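Local coordinates for Lmo2349 protein (Listeria monocytogenes, PDB 4GVO) that probably binds L-cystine or related amino acids outside the membrane and delivers them to an ABC transporter for import, at residues F58-L61 with L62-L65; M77-K81 with E82-K86; T126-G129 with A130-K134; K134-N137 with E138-N142; N154-A157 with N158-T162. One frame throughout, in Å; residues are numbered along the deposited sequence.

Contact 1: F58-L61 with L62-L65. With HIS (histidine), chain E.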
loop_
_atom_site.group_PDB
_atom_site.type_symbol
_atom_site.label_atom_id
_atom_site.label_comp_id
_atom_site.label_asym_id
_atom_site.label_seq_id
_atom_site.Cartn_x
_atom_site.Cartn_y
_atom_site.Cartn_z
ATOM N N PHE A 58 10.246 -1.074 1.351
ATOM C CA PHE A 58 9.239 -0.590 0.395
ATOM C C PHE A 58 9.859 0.364 -0.626
ATOM O O PHE A 58 9.547 0.279 -1.826
ATOM C CB PHE A 58 8.092 0.070 1.166
ATOM C CG PHE A 58 7.136 0.826 0.290
ATOM C CD1 PHE A 58 6.297 0.133 -0.565
ATOM C CD2 PHE A 58 7.202 2.201 0.223
ATOM C CE1 PHE A 58 5.484 0.812 -1.445
ATOM C CE2 PHE A 58 6.366 2.884 -0.626
ATOM C CZ PHE A 58 5.530 2.195 -1.491
ATOM N N SER A 59 10.717 1.263 -0.173
ATOM C CA SER A 59 11.297 2.275 -1.054
ATOM C C SER A 59 12.180 1.730 -2.155
ATOM O O SER A 59 12.467 2.467 -3.095
ATOM C CB SER A 59 12.096 3.259 -0.234
ATOM O OG SER A 59 13.164 2.615 0.458
ATOM N N ASN A 60 12.588 0.456 -2.061
ATOM C CA ASN A 60 13.405 -0.145 -3.092
ATOM C C ASN A 60 12.631 -0.980 -4.083
ATOM O O ASN A 60 13.211 -1.436 -5.056
ATOM C CB ASN A 60 14.464 -1.077 -2.444
ATOM C CG ASN A 60 15.593 -1.420 -3.395
ATOM O OD1 ASN A 60 16.252 -0.529 -3.926
ATOM N ND2 ASN A 60 15.826 -2.723 -3.586
ATOM N N LEU A 61 11.322 -1.180 -3.871
ATOM C CA LEU A 61 10.602 -2.162 -4.667
ATOM C C LEU A 61 10.581 -1.807 -6.165
ATOM O O LEU A 61 10.852 -2.648 -7.022
ATOM C CB LEU A 61 9.179 -2.346 -4.161
ATOM C CG LEU A 61 9.049 -3.130 -2.876
ATOM C CD1 LEU A 61 7.629 -2.928 -2.321
ATOM C CD2 LEU A 61 9.343 -4.616 -3.111
ATOM N N LEU A 62 10.263 -0.548 -6.486
ATOM C CA LEU A 62 10.192 -0.170 -7.911
ATOM C C LEU A 62 11.592 0.101 -8.509
ATOM O O LEU A 62 11.792 -0.041 -9.729
ATOM C CB LEU A 62 9.235 1.005 -8.148
ATOM C CG LEU A 62 7.788 0.705 -7.813
ATOM C CD1 LEU A 62 6.923 1.919 -8.142
ATOM C CD2 LEU A 62 7.355 -0.558 -8.586
ATOM N N VAL A 63 12.578 0.394 -7.662
ATOM C CA VAL A 63 13.974 0.465 -8.130
ATOM C C VAL A 63 14.322 -0.956 -8.580
ATOM O O VAL A 63 14.875 -1.141 -9.683
ATOM C CB VAL A 63 14.913 0.973 -6.983
ATOM C CG1 VAL A 63 16.363 0.903 -7.422
ATOM C CG2 VAL A 63 14.520 2.398 -6.578
ATOM N N SER A 64 14.010 -1.966 -7.767
ATOM C CA SER A 64 14.311 -3.360 -8.089
ATOM C C SER A 64 13.568 -3.829 -9.333
ATOM O O SER A 64 14.148 -4.451 -10.240
ATOM C CB SER A 64 14.005 -4.204 -6.856
ATOM O OG SER A 64 14.332 -5.562 -6.998
ATOM N N LEU A 65 12.295 -3.484 -9.426
ATOM C CA LEU A 65 11.487 -3.872 -10.580
ATOM C C LEU A 65 12.041 -3.236 -11.851
ATOM O O LEU A 65 12.180 -3.926 -12.887
ATOM C CB LEU A 65 9.990 -3.525 -10.357
ATOM C CG LEU A 65 9.009 -3.989 -11.439
ATOM C CD1 LEU A 65 8.906 -5.527 -11.579
ATOM C CD2 LEU A 65 7.618 -3.392 -11.183
HETATM N N HIS E . -0.341 2.037 -1.396
HETATM C CA HIS E . 1.064 2.550 -1.420
HETATM C C HIS E . 1.509 2.970 -2.780
HETATM O O HIS E . 0.810 2.660 -3.757
HETATM C CB HIS E . 2.014 1.498 -0.877
HETATM C CG HIS E . 2.136 1.551 0.616
HETATM N ND1 HIS E . 1.083 1.315 1.412
HETATM C CD2 HIS E . 3.212 1.898 1.468
HETATM C CE1 HIS E . 1.465 1.488 2.702
HETATM N NE2 HIS E . 2.766 1.814 2.717
HETATM O OXT HIS E . 2.562 3.636 -2.907
HETATM O O HOH W 1 8.874 1.352 -4.371
HETATM O O HOH W 2 11.067 2.193 -5.372
#
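N60 and S64 meet at the start of helix 61-66, where the chain turns in from the ligand pocket. S64 N donates to N60 O at 2.9 Å, and L65 N donates to L61 O at 2.9 Å. One turn earlier, L61 N is taken by F58 O at 3.1 Å. Two waters serve the next amides. Water 1 donates to F58 O and accepts from L62 N. Water 2 donates to S59 O and accepts from V63 N. The N60 side chain lies across V63 at about a right angle, with N60 OD1 3.7 Å from V63 CB. N60 CG stands opposite the backbone N (chi1 -163°), which swings the amide forward along the helix. The imidazole CD2 of the bound histidine sits over one face of the F58 ring, 3.7 Å from its plane. F58 CE1 is 3.6 Å from the ligand CB. The H75 ring also meets F58, the planes at about 45°. L61 and L65 both pack on V73 of the central sheet. The F58 ring thus offers the ligand van der Waals contact over its face, while the two waters probably serve the first-turn amides as a cap would.

Contact 2: M77-K81 with E82-K86. With HIS (histidine), chain E.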
loop_
_atom_site.group_PDB
_atom_site.type_symbol
_atom_site.label_atom_id
_atom_site.label_comp_id
_atom_site.label_asym_id
_atom_site.label_seq_id
_atom_site.Cartn_x
_atom_site.Cartn_y
_atom_site.Cartn_z
ATOM N N MET A 77 0.054 -1.770 -4.127
ATOM C CA MET A 77 0.482 -0.702 -5.038
ATOM C C MET A 77 -0.706 -0.076 -5.777
ATOM O O MET A 77 -1.410 -0.737 -6.551
ATOM C CB MET A 77 1.501 -1.217 -6.074
ATOM C CG MET A 77 2.768 -1.790 -5.426
ATOM S SD MET A 77 3.674 -0.644 -4.388
ATOM C CE MET A 77 4.553 0.298 -5.637
ATOM N N GLU A 78 -0.865 1.230 -5.545
ATOM C CA GLU A 78 -1.868 2.039 -6.194
ATOM C C GLU A 78 -1.524 2.329 -7.625
ATOM O O GLU A 78 -0.390 2.701 -7.941
ATOM C CB GLU A 78 -1.998 3.348 -5.418
ATOM C CG GLU A 78 -2.632 3.198 -4.038
ATOM C CD GLU A 78 -2.345 4.433 -3.163
ATOM O OE1 GLU A 78 -2.854 5.530 -3.504
ATOM O OE2 GLU A 78 -1.597 4.329 -2.174
ATOM N N LYS A 79 -2.512 2.235 -8.518
ATOM C CA LYS A 79 -2.306 2.631 -9.886
ATOM C C LYS A 79 -2.242 4.145 -9.990
ATOM O O LYS A 79 -3.081 4.837 -9.455
ATOM C CB LYS A 79 -3.377 2.069 -10.798
ATOM C CG LYS A 79 -3.109 2.385 -12.265
ATOM C CD LYS A 79 -4.304 2.132 -13.150
ATOM C CE LYS A 79 -4.576 0.670 -13.306
ATOM N NZ LYS A 79 -5.872 0.523 -14.014
ATOM N N SER A 80 -1.230 4.648 -10.647
ATOM C CA SER A 80 -1.089 6.078 -10.963
ATOM C C SER A 80 -0.594 6.204 -12.385
ATOM O O SER A 80 0.087 5.322 -12.898
ATOM C CB SER A 80 -0.098 6.760 -10.040
ATOM O OG SER A 80 1.231 6.295 -10.232
ATOM N N LYS A 81 -0.881 7.346 -12.992
ATOM C CA LYS A 81 -0.389 7.576 -14.338
ATOM C C LYS A 81 1.142 7.613 -14.392
ATOM O O LYS A 81 1.745 7.102 -15.355
ATOM C CB LYS A 81 -1.050 8.801 -14.925
ATOM C CG LYS A 81 -0.736 10.082 -14.190
ATOM C CD LYS A 81 -1.344 11.295 -14.881
ATOM C CE LYS A 81 -0.840 12.609 -14.296
ATOM N NZ LYS A 81 0.622 12.670 -14.032
ATOM N N GLU A 82 1.794 8.116 -13.349
ATOM C CA GLU A 82 3.259 8.112 -13.267
ATOM C C GLU A 82 3.826 6.712 -13.300
ATOM O O GLU A 82 4.779 6.417 -14.040
ATOM C CB GLU A 82 3.720 8.827 -12.013
ATOM C CG GLU A 82 3.477 10.312 -12.079
ATOM C CD GLU A 82 2.053 10.773 -11.736
ATOM O OE1 GLU A 82 1.128 9.949 -11.464
ATOM O OE2 GLU A 82 1.879 12.022 -11.783
ATOM N N ARG A 83 3.225 5.812 -12.541
ATOM C CA ARG A 83 3.685 4.437 -12.531
ATOM C C ARG A 83 3.368 3.690 -13.816
ATOM O O ARG A 83 4.209 2.902 -14.266
ATOM C CB ARG A 83 3.068 3.695 -11.348
ATOM C CG ARG A 83 3.707 4.088 -10.027
ATOM C CD ARG A 83 2.969 3.520 -8.818
ATOM N NE ARG A 83 3.688 3.785 -7.581
ATOM C CZ ARG A 83 3.179 3.565 -6.388
ATOM N NH1 ARG A 83 1.949 3.122 -6.223
ATOM N NH2 ARG A 83 3.911 3.815 -5.327
ATOM N N GLU A 84 2.209 3.979 -14.435
ATOM C CA GLU A 84 1.850 3.341 -15.693
ATOM C C GLU A 84 2.746 3.743 -16.831
ATOM O O GLU A 84 2.853 3.000 -17.818
ATOM C CB GLU A 84 0.442 3.689 -16.144
ATOM C CG GLU A 84 -0.638 3.127 -15.283
ATOM C CD GLU A 84 -1.841 2.634 -16.054
ATOM O OE1 GLU A 84 -2.792 3.408 -16.167
ATOM O OE2 GLU A 84 -1.825 1.477 -16.566
ATOM N N LYS A 85 3.396 4.895 -16.713
ATOM C CA LYS A 85 4.311 5.294 -17.771
ATOM C C LYS A 85 5.550 4.392 -17.776
ATOM O O LYS A 85 6.155 4.203 -18.825
ATOM C CB LYS A 85 4.695 6.766 -17.707
ATOM C CG LYS A 85 5.774 7.144 -16.700
ATOM C CD LYS A 85 5.419 8.518 -16.155
ATOM C CE LYS A 85 6.354 9.082 -15.103
ATOM N NZ LYS A 85 6.987 8.098 -14.216
ATOM N N LYS A 86 5.880 3.775 -16.632
ATOM C CA LYS A 86 7.073 2.947 -16.479
ATOM C C LYS A 86 6.808 1.449 -16.419
ATOM O O LYS A 86 7.642 0.646 -16.868
ATOM C CB LYS A 86 7.858 3.319 -15.230
ATOM C CG LYS A 86 8.389 4.716 -15.176
ATOM C CD LYS A 86 9.017 4.973 -13.810
ATOM C CE LYS A 86 10.326 4.189 -13.634
ATOM N NZ LYS A 86 11.053 4.452 -12.361
HETATM N N HIS E . -0.341 2.037 -1.396
HETATM C CA HIS E . 1.064 2.550 -1.420
HETATM C C HIS E . 1.509 2.970 -2.780
HETATM O O HIS E . 0.810 2.660 -3.757
HETATM C CB HIS E . 2.014 1.498 -0.877
HETATM C CG HIS E . 2.136 1.551 0.616
HETATM N ND1 HIS E . 1.083 1.315 1.412
HETATM C CD2 HIS E . 3.212 1.898 1.468
HETATM C CE1 HIS E . 1.465 1.488 2.702
HETATM N NE2 HIS E . 2.766 1.814 2.717
HETATM O OXT HIS E . 2.562 3.636 -2.907
HETATM O O HOH W 3 -5.370 1.930 -16.451
#
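The R83 guanidinium is covered on one face by M77 CE, which lies 3.5 Å above the plane and over its centre. Its edge is used for polar contacts, with E78 O and the ligand carboxylate near the plane. This is the amino-acid carboxylate clamp of a family 3 solute-binding protein. R83 NH2 donates to ligand OXT at 2.8 Å, and R83 NH1 donates to ligand O at 2.8 Å with an angle of 174°. NH1 also donates a hydrogen bond to E78 O at 2.9 Å, in the carbonyl plane and on a lone pair. That second bond helps fix the rotation of the group. Extended from CG to NE, the R83 chain spans from helix 81-86 to the ligand. E78 N also donates to ligand O. E78 OE1 is bonded to N128 ND2, while E78 OE2 lies 2.7 Å from the ligand N. In the modelled conformer, K81 NZ forms a salt bridge to E82 OE2, which K135 NZ also reaches. S80 is the N-cap of the helix. Its OG sits between the backbone N and the carbonyl carbon (chi1 67°), facing the first turn, and S80 OG accepts from R83 N at 3.1 Å.

Contact 3: T126-G129 with A130-K134. With HIS (histidine), chain E.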
loop_
_atom_site.group_PDB
_atom_site.type_symbol
_atom_site.label_atom_id
_atom_site.label_comp_id
_atom_site.label_asym_id
_atom_site.label_seq_id
_atom_site.Cartn_x
_atom_site.Cartn_y
_atom_site.Cartn_z
ATOM N N THR A 126 8.553 7.434 -1.618
ATOM C CA THR A 126 8.207 6.727 -2.827
ATOM C C THR A 126 6.751 6.312 -2.897
ATOM O O THR A 126 6.327 5.764 -3.908
ATOM C CB THR A 126 9.100 5.478 -3.082
ATOM O OG1 THR A 126 8.661 4.366 -2.311
ATOM C CG2 THR A 126 10.592 5.794 -2.829
ATOM N N SER A 127 5.964 6.553 -1.835
ATOM C CA SER A 127 4.583 6.113 -1.874
ATOM C C SER A 127 3.734 7.032 -2.800
ATOM O O SER A 127 4.029 8.219 -3.020
ATOM C CB SER A 127 3.932 6.126 -0.504
ATOM O OG SER A 127 3.838 7.407 0.063
ATOM N N ASN A 128 2.611 6.477 -3.258
ATOM C CA ASN A 128 1.667 7.288 -4.001
ATOM C C ASN A 128 1.162 8.451 -3.143
ATOM O O ASN A 128 0.983 9.558 -3.641
ATOM C CB ASN A 128 0.539 6.451 -4.535
ATOM C CG ASN A 128 -0.296 7.213 -5.556
ATOM O OD1 ASN A 128 0.270 7.803 -6.493
ATOM N ND2 ASN A 128 -1.612 7.214 -5.377
ATOM N N GLY A 129 0.928 8.235 -1.870
ATOM C CA GLY A 129 0.443 9.294 -1.006
ATOM C C GLY A 129 1.423 10.451 -0.929
ATOM O O GLY A 129 1.030 11.613 -0.860
ATOM N N ALA A 130 2.723 10.155 -0.921
ATOM C CA ALA A 130 3.705 11.219 -0.948
ATOM C C ALA A 130 3.568 12.086 -2.212
ATOM O O ALA A 130 3.736 13.297 -2.134
ATOM C CB ALA A 130 5.134 10.639 -0.801
ATOM N N LEU A 131 3.332 11.465 -3.360
ATOM C CA LEU A 131 3.142 12.162 -4.610
ATOM C C LEU A 131 1.882 13.031 -4.587
ATOM O O LEU A 131 1.893 14.178 -5.040
ATOM C CB LEU A 131 3.154 11.174 -5.779
ATOM C CG LEU A 131 2.952 11.786 -7.162
ATOM C CD1 LEU A 131 4.123 12.742 -7.494
ATOM C CD2 LEU A 131 2.766 10.712 -8.216
ATOM N N VAL A 132 0.796 12.446 -4.077
ATOM C CA VAL A 132 -0.474 13.149 -3.941
ATOM C C VAL A 132 -0.235 14.399 -3.089
ATOM O O VAL A 132 -0.662 15.501 -3.462
ATOM C CB VAL A 132 -1.522 12.198 -3.299
ATOM C CG1 VAL A 132 -2.748 12.961 -2.779
ATOM C CG2 VAL A 132 -1.903 11.074 -4.266
ATOM N N LEU A 133 0.466 14.280 -1.964
ATOM C CA LEU A 133 0.777 15.442 -1.152
ATOM C C LEU A 133 1.678 16.470 -1.849
ATOM O O LEU A 133 1.477 17.653 -1.722
ATOM C CB LEU A 133 1.450 15.020 0.162
ATOM C CG LEU A 133 0.597 14.259 1.173
ATOM C CD1 LEU A 133 1.558 13.645 2.221
ATOM C CD2 LEU A 133 -0.490 15.193 1.755
ATOM N N LYS A 134 2.678 15.986 -2.586
ATOM C CA LYS A 134 3.582 16.870 -3.300
ATOM C C LYS A 134 2.800 17.736 -4.280
ATOM O O LYS A 134 3.053 18.948 -4.381
ATOM C CB LYS A 134 4.663 16.047 -4.022
ATOM C CG LYS A 134 5.671 16.878 -4.790
ATOM C CD LYS A 134 6.661 16.034 -5.586
ATOM C CE LYS A 134 7.795 15.487 -4.716
ATOM N NZ LYS A 134 8.637 16.538 -4.056
HETATM N N HIS E . -0.341 2.037 -1.396
HETATM C CA HIS E . 1.064 2.550 -1.420
HETATM C C HIS E . 1.509 2.970 -2.780
HETATM O O HIS E . 0.810 2.660 -3.757
HETATM C CB HIS E . 2.014 1.498 -0.877
HETATM C CG HIS E . 2.136 1.551 0.616
HETATM N ND1 HIS E . 1.083 1.315 1.412
HETATM C CD2 HIS E . 3.212 1.898 1.468
HETATM C CE1 HIS E . 1.465 1.488 2.702
HETATM N NE2 HIS E . 2.766 1.814 2.717
HETATM O OXT HIS E . 2.562 3.636 -2.907
#
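The N-terminus of helix 128-139 points at the ligand carboxylate, in the beta-alpha-beta unit of strand 120-123, this helix and strand 145-148. S127 is the N-cap, and its OG accepts from A130 N at 3.1 Å. The same hydroxyl is also hydrogen-bonded to S124 O in the loop before the helix. With chi1 at 64°, S127 OG is tucked between its own N and carbonyl carbon, where it can face the amides of the first turn. The amide directly after the cap residue, N128 N, is spent on the ligand: it donates to OXT of the bound histidine at 2.9 Å, with an angle of 164°. S127 CA lies 3.4 Å from the same OXT. The helix then settles into regular bonds. L131 N to S127 O is weak, but V132 N to N128 O and L133 N to G129 O are both 2.9 Å. The N128 side chain turns back from the ligand (chi1 -168°) and crosses V132 at a slant, with N128 ND2 4.0 Å from V132 CG2. The polar partner of that amide is E78, a residue that itself binds the ligand. A130 and L133 face strand 120-123, and V132 packs toward I169 and L193. G129 has only its backbone here, and its O is touched by L133 CG at 3.4 Å. The capped helix end gives the bound amino acid a backbone N-H, and the helix dipole would probably add to its hold on the negative carboxylate.

Contact 4: K134-N137 with E138-N142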
loop_
_atom_site.group_PDB
_atom_site.type_symbol
_atom_site.label_atom_id
_atom_site.label_comp_id
_atom_site.label_asym_id
_atom_site.label_seq_id
_atom_site.Cartn_x
_atom_site.Cartn_y
_atom_site.Cartn_z
ATOM N N LYS A 134 2.678 15.986 -2.586
ATOM C CA LYS A 134 3.582 16.870 -3.300
ATOM C C LYS A 134 2.800 17.736 -4.280
ATOM O O LYS A 134 3.053 18.948 -4.381
ATOM C CB LYS A 134 4.663 16.047 -4.022
ATOM C CG LYS A 134 5.671 16.878 -4.790
ATOM C CD LYS A 134 6.661 16.034 -5.586
ATOM C CE LYS A 134 7.795 15.487 -4.716
ATOM N NZ LYS A 134 8.637 16.538 -4.056
ATOM N N LYS A 135 1.885 17.122 -5.013
ATOM C CA LYS A 135 1.123 17.878 -6.000
ATOM C C LYS A 135 0.243 18.918 -5.327
ATOM O O LYS A 135 0.103 20.033 -5.828
ATOM C CB LYS A 135 0.301 16.944 -6.842
ATOM C CG LYS A 135 1.121 16.096 -7.793
ATOM C CD LYS A 135 0.210 15.136 -8.467
ATOM C CE LYS A 135 0.924 14.339 -9.532
ATOM N NZ LYS A 135 0.082 13.267 -10.092
ATOM N N ILE A 136 -0.372 18.570 -4.199
ATOM C CA ILE A 136 -1.183 19.533 -3.465
ATOM C C ILE A 136 -0.371 20.691 -2.901
ATOM O O ILE A 136 -0.781 21.829 -2.948
ATOM C CB ILE A 136 -1.972 18.840 -2.344
ATOM C CG1 ILE A 136 -3.008 17.859 -2.974
ATOM C CG2 ILE A 136 -2.644 19.842 -1.368
ATOM C CD1 ILE A 136 -3.488 16.807 -1.999
ATOM N N ASN A 137 0.811 20.395 -2.366
ATOM C CA ASN A 137 1.695 21.423 -1.904
ATOM C C ASN A 137 2.001 22.426 -3.014
ATOM O O ASN A 137 1.913 23.637 -2.809
ATOM C CB ASN A 137 2.964 20.789 -1.264
ATOM C CG ASN A 137 3.650 21.680 -0.258
ATOM O OD1 ASN A 137 3.126 22.712 0.142
ATOM N ND2 ASN A 137 4.869 21.316 0.114
ATOM N N GLU A 138 2.342 21.910 -4.198
ATOM C CA GLU A 138 2.665 22.776 -5.316
ATOM C C GLU A 138 1.446 23.628 -5.689
ATOM O O GLU A 138 1.563 24.853 -5.903
ATOM C CB GLU A 138 3.141 21.897 -6.482
ATOM C CG GLU A 138 3.579 22.739 -7.656
ATOM C CD GLU A 138 4.000 21.914 -8.841
ATOM O OE1 GLU A 138 3.373 20.870 -9.109
ATOM O OE2 GLU A 138 4.960 22.339 -9.497
ATOM N N GLU A 139 0.279 23.013 -5.726
ATOM C CA GLU A 139 -0.960 23.757 -5.997
ATOM C C GLU A 139 -1.206 24.903 -5.030
ATOM O O GLU A 139 -1.734 25.939 -5.409
ATOM C CB GLU A 139 -2.128 22.776 -5.935
ATOM C CG GLU A 139 -3.525 23.373 -6.089
ATOM C CD GLU A 139 -4.613 22.382 -5.777
ATOM O OE1 GLU A 139 -4.304 21.155 -5.802
ATOM O OE2 GLU A 139 -5.762 22.818 -5.521
ATOM N N GLN A 140 -0.757 24.719 -3.777
ATOM C CA GLN A 140 -0.915 25.673 -2.701
ATOM C C GLN A 140 0.279 26.630 -2.557
ATOM O O GLN A 140 0.407 27.325 -1.544
ATOM C CB GLN A 140 -1.208 24.936 -1.383
ATOM C CG GLN A 140 -2.547 24.221 -1.440
ATOM C CD GLN A 140 -3.024 23.539 -0.161
ATOM O OE1 GLN A 140 -4.122 22.949 -0.164
ATOM N NE2 GLN A 140 -2.218 23.565 0.906
ATOM N N GLY A 141 1.182 26.649 -3.527
ATOM C CA GLY A 141 2.320 27.572 -3.447
ATOM C C GLY A 141 3.402 27.166 -2.470
ATOM O O GLY A 141 4.083 28.031 -1.932
ATOM N N ASN A 142 3.542 25.862 -2.237
ATOM C CA ASN A 142 4.566 25.351 -1.340
ATOM C C ASN A 142 4.366 25.874 0.075
ATOM O O ASN A 142 5.320 26.292 0.735
ATOM C CB ASN A 142 5.978 25.738 -1.809
ATOM C CG ASN A 142 7.071 24.904 -1.138
ATOM O OD1 ASN A 142 6.933 23.711 -1.039
ATOM N ND2 ASN A 142 8.182 25.534 -0.731
HETATM O O HOH W 4 0.768 19.908 -8.607
HETATM O O HOH W 5 -2.710 19.607 -7.460
#
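Helix 128-139 ends here in a Schellman motif: N142 N donates to N137 O at 2.8 Å, G141 N donates to E138 O at 3.0 Å, and G141 is the C-prime residue with positive phi. Before the turn, E138 N to K134 O and E139 N to K135 O keep the helical pattern. Q140 N donates to I136 O at 3.0 Å, and only weakly to N137 O. The I136 and Q140 side chains lie side by side and point the same way, with I136 CG2 3.6 Å from Q140 OE1. That oxygen has its polar partner in T113. The N137 amide crosses N142 obliquely. N137 OD1 lies 3.4 Å from N142 CA. N137 CG is placed opposite its backbone N (chi1 -155°), which turns the amide toward N142 and F144, whose O is bonded by N137 ND2. Two waters dress K135 O. Water 4 also donates to E138 OE1, and water 5, weakly bound to K135 O, to E139 OE1. K135 NZ reaches E82 in a salt bridge. The exposed helix end is thus closed by its own backbone, while water meets K135 O and outside partners bond N137 and Q140.

Contact 5: N154-A157 with N158-T162; sequences NDTA and NQLKT
D155 OD1 takes two bonds from N158, one from N158 N and one from N158 ND2, both at 2.9 Å. D155 is the N-cap of helix 156-162. The backbone N meets OD1 nearly along the C-O axis. N158 ND2 comes from the syn side, 32° out of the carboxylate plane. The two flat groups are turned 22° from each other. D155 CG lies between its N and carbonyl carbon (chi1 74°), which aims the carboxylate at the first turn. Q159 makes another side-chain bond: Q159 NE2 donates to N154 O at 2.8 Å, with that oxygen near the plane of the amide. Q159 OE1 is bonded to R120, which leaves both polar atoms of the amide with a partner. Regular helix bonds follow, from Q159 N to D155 O, L160 N to T156 O, and K161 N to A157 O. T156 and L160 lie side by side, with T156 CG2 4.1 Å from L160 CD1, and both touch T168 of strand 168-170. Further out, E149 accepts from T156 N, and N154 OD1 bonds R164. The negative cap probably suits the positive end of the helix dipole, and the Q159 amide fastens the preceding turn to it.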
loop_
_atom_site.group_PDB
_atom_site.type_symbol
_atom_site.label_atom_id
_atom_site.label_comp_id
_atom_site.label_asym_id
_atom_site.label_seq_id
_atom_site.Cartn_x
_atom_site.Cartn_y
_atom_site.Cartn_z
ATOM N N ASN A 154 11.078 7.776 15.101
ATOM C CA ASN A 154 10.948 8.677 13.936
ATOM C C ASN A 154 9.916 8.164 12.953
ATOM O O ASN A 154 9.755 8.772 11.835
ATOM C CB ASN A 154 12.302 8.828 13.216
ATOM C CG ASN A 154 13.369 9.421 14.102
ATOM O OD1 ASN A 154 13.078 10.298 14.922
ATOM N ND2 ASN A 154 14.605 8.923 13.961
ATOM N N ASP A 155 9.213 7.094 13.298
ATOM C CA ASP A 155 8.132 6.658 12.382
ATOM C C ASP A 155 6.922 7.595 12.410
ATOM O O ASP A 155 6.850 8.475 13.254
ATOM C CB ASP A 155 7.792 5.172 12.579
ATOM C CG ASP A 155 6.990 4.861 13.866
ATOM O OD1 ASP A 155 6.513 5.774 14.531
ATOM O OD2 ASP A 155 6.844 3.637 14.210
ATOM N N THR A 156 6.015 7.420 11.446
ATOM C CA THR A 156 4.885 8.329 11.288
ATOM C C THR A 156 4.099 8.439 12.590
ATOM O O THR A 156 3.808 9.533 13.056
ATOM C CB THR A 156 4.000 7.910 10.133
ATOM O OG1 THR A 156 4.728 8.162 8.922
ATOM C CG2 THR A 156 2.627 8.615 10.165
ATOM N N ALA A 157 3.714 7.308 13.182
ATOM C CA ALA A 157 2.872 7.378 14.365
ATOM C C ALA A 157 3.539 8.153 15.490
ATOM O O ALA A 157 2.901 8.961 16.173
ATOM C CB ALA A 157 2.507 5.971 14.884
ATOM N N ASN A 158 4.823 7.884 15.703
ATOM C CA ASN A 158 5.527 8.581 16.735
ATOM C C ASN A 158 5.736 10.071 16.484
ATOM O O ASN A 158 5.692 10.843 17.408
ATOM C CB ASN A 158 6.829 7.844 17.110
ATOM C CG ASN A 158 6.547 6.631 17.971
ATOM O OD1 ASN A 158 6.303 6.795 19.163
ATOM N ND2 ASN A 158 6.548 5.433 17.388
ATOM N N GLN A 159 5.944 10.471 15.235
ATOM C CA GLN A 159 6.046 11.863 14.963
ATOM C C GLN A 159 4.679 12.550 15.096
ATOM O O GLN A 159 4.634 13.711 15.543
ATOM C CB GLN A 159 6.662 12.146 13.599
ATOM C CG GLN A 159 8.067 11.621 13.441
ATOM C CD GLN A 159 8.868 12.319 12.378
ATOM O OE1 GLN A 159 8.708 13.547 12.180
ATOM N NE2 GLN A 159 9.741 11.568 11.679
ATOM N N LEU A 160 3.579 11.838 14.836
ATOM C CA LEU A 160 2.256 12.448 15.140
ATOM C C LEU A 160 2.051 12.582 16.656
ATOM O O LEU A 160 1.568 13.590 17.146
ATOM C CB LEU A 160 1.122 11.608 14.568
ATOM C CG LEU A 160 1.001 11.627 13.034
ATOM C CD1 LEU A 160 -0.007 10.575 12.587
ATOM C CD2 LEU A 160 0.662 13.006 12.502
ATOM N N LYS A 161 2.462 11.548 17.394
ATOM C CA LYS A 161 2.294 11.516 18.857
ATOM C C LYS A 161 2.922 12.737 19.501
ATOM O O LYS A 161 2.332 13.347 20.379
ATOM C CB LYS A 161 2.957 10.255 19.440
ATOM C CG LYS A 161 2.775 10.056 20.937
ATOM C CD LYS A 161 3.452 8.767 21.448
ATOM C CE LYS A 161 3.157 8.485 22.926
ATOM N NZ LYS A 161 2.916 7.050 23.320
ATOM N N THR A 162 4.170 13.030 19.114
ATOM C CA THR A 162 4.920 14.129 19.715
ATOM C C THR A 162 4.585 15.498 19.187
ATOM O O THR A 162 5.030 16.495 19.757
ATOM C CB THR A 162 6.439 13.972 19.525
ATOM O OG1 THR A 162 6.748 14.012 18.136
ATOM C CG2 THR A 162 6.916 12.671 20.081
#

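Contacts 1, 2 and 3 gather round the ligand and touch one another. Contact 3 is the buried one, while contacts 1 and 2 are partly buried. Contact 1 gives the ligand an aromatic face, contact 2 an arginine and a backbone N-H, contact 3 a helix-end N-H. Contacts 3 and 4 share helix 128-139 and K134, but contact 4 lies at the surface, where a Schellman turn through G141 closes the helix and waters meet its backbone. The salt bridge of E82 with K135 still ties contact 4 to contact 2. Contact 5, partly buried, touches none of the others; its nearest atoms are about 9 Å from contact 3. Contacts 2, 3 and 5 each have a side-chain N-cap.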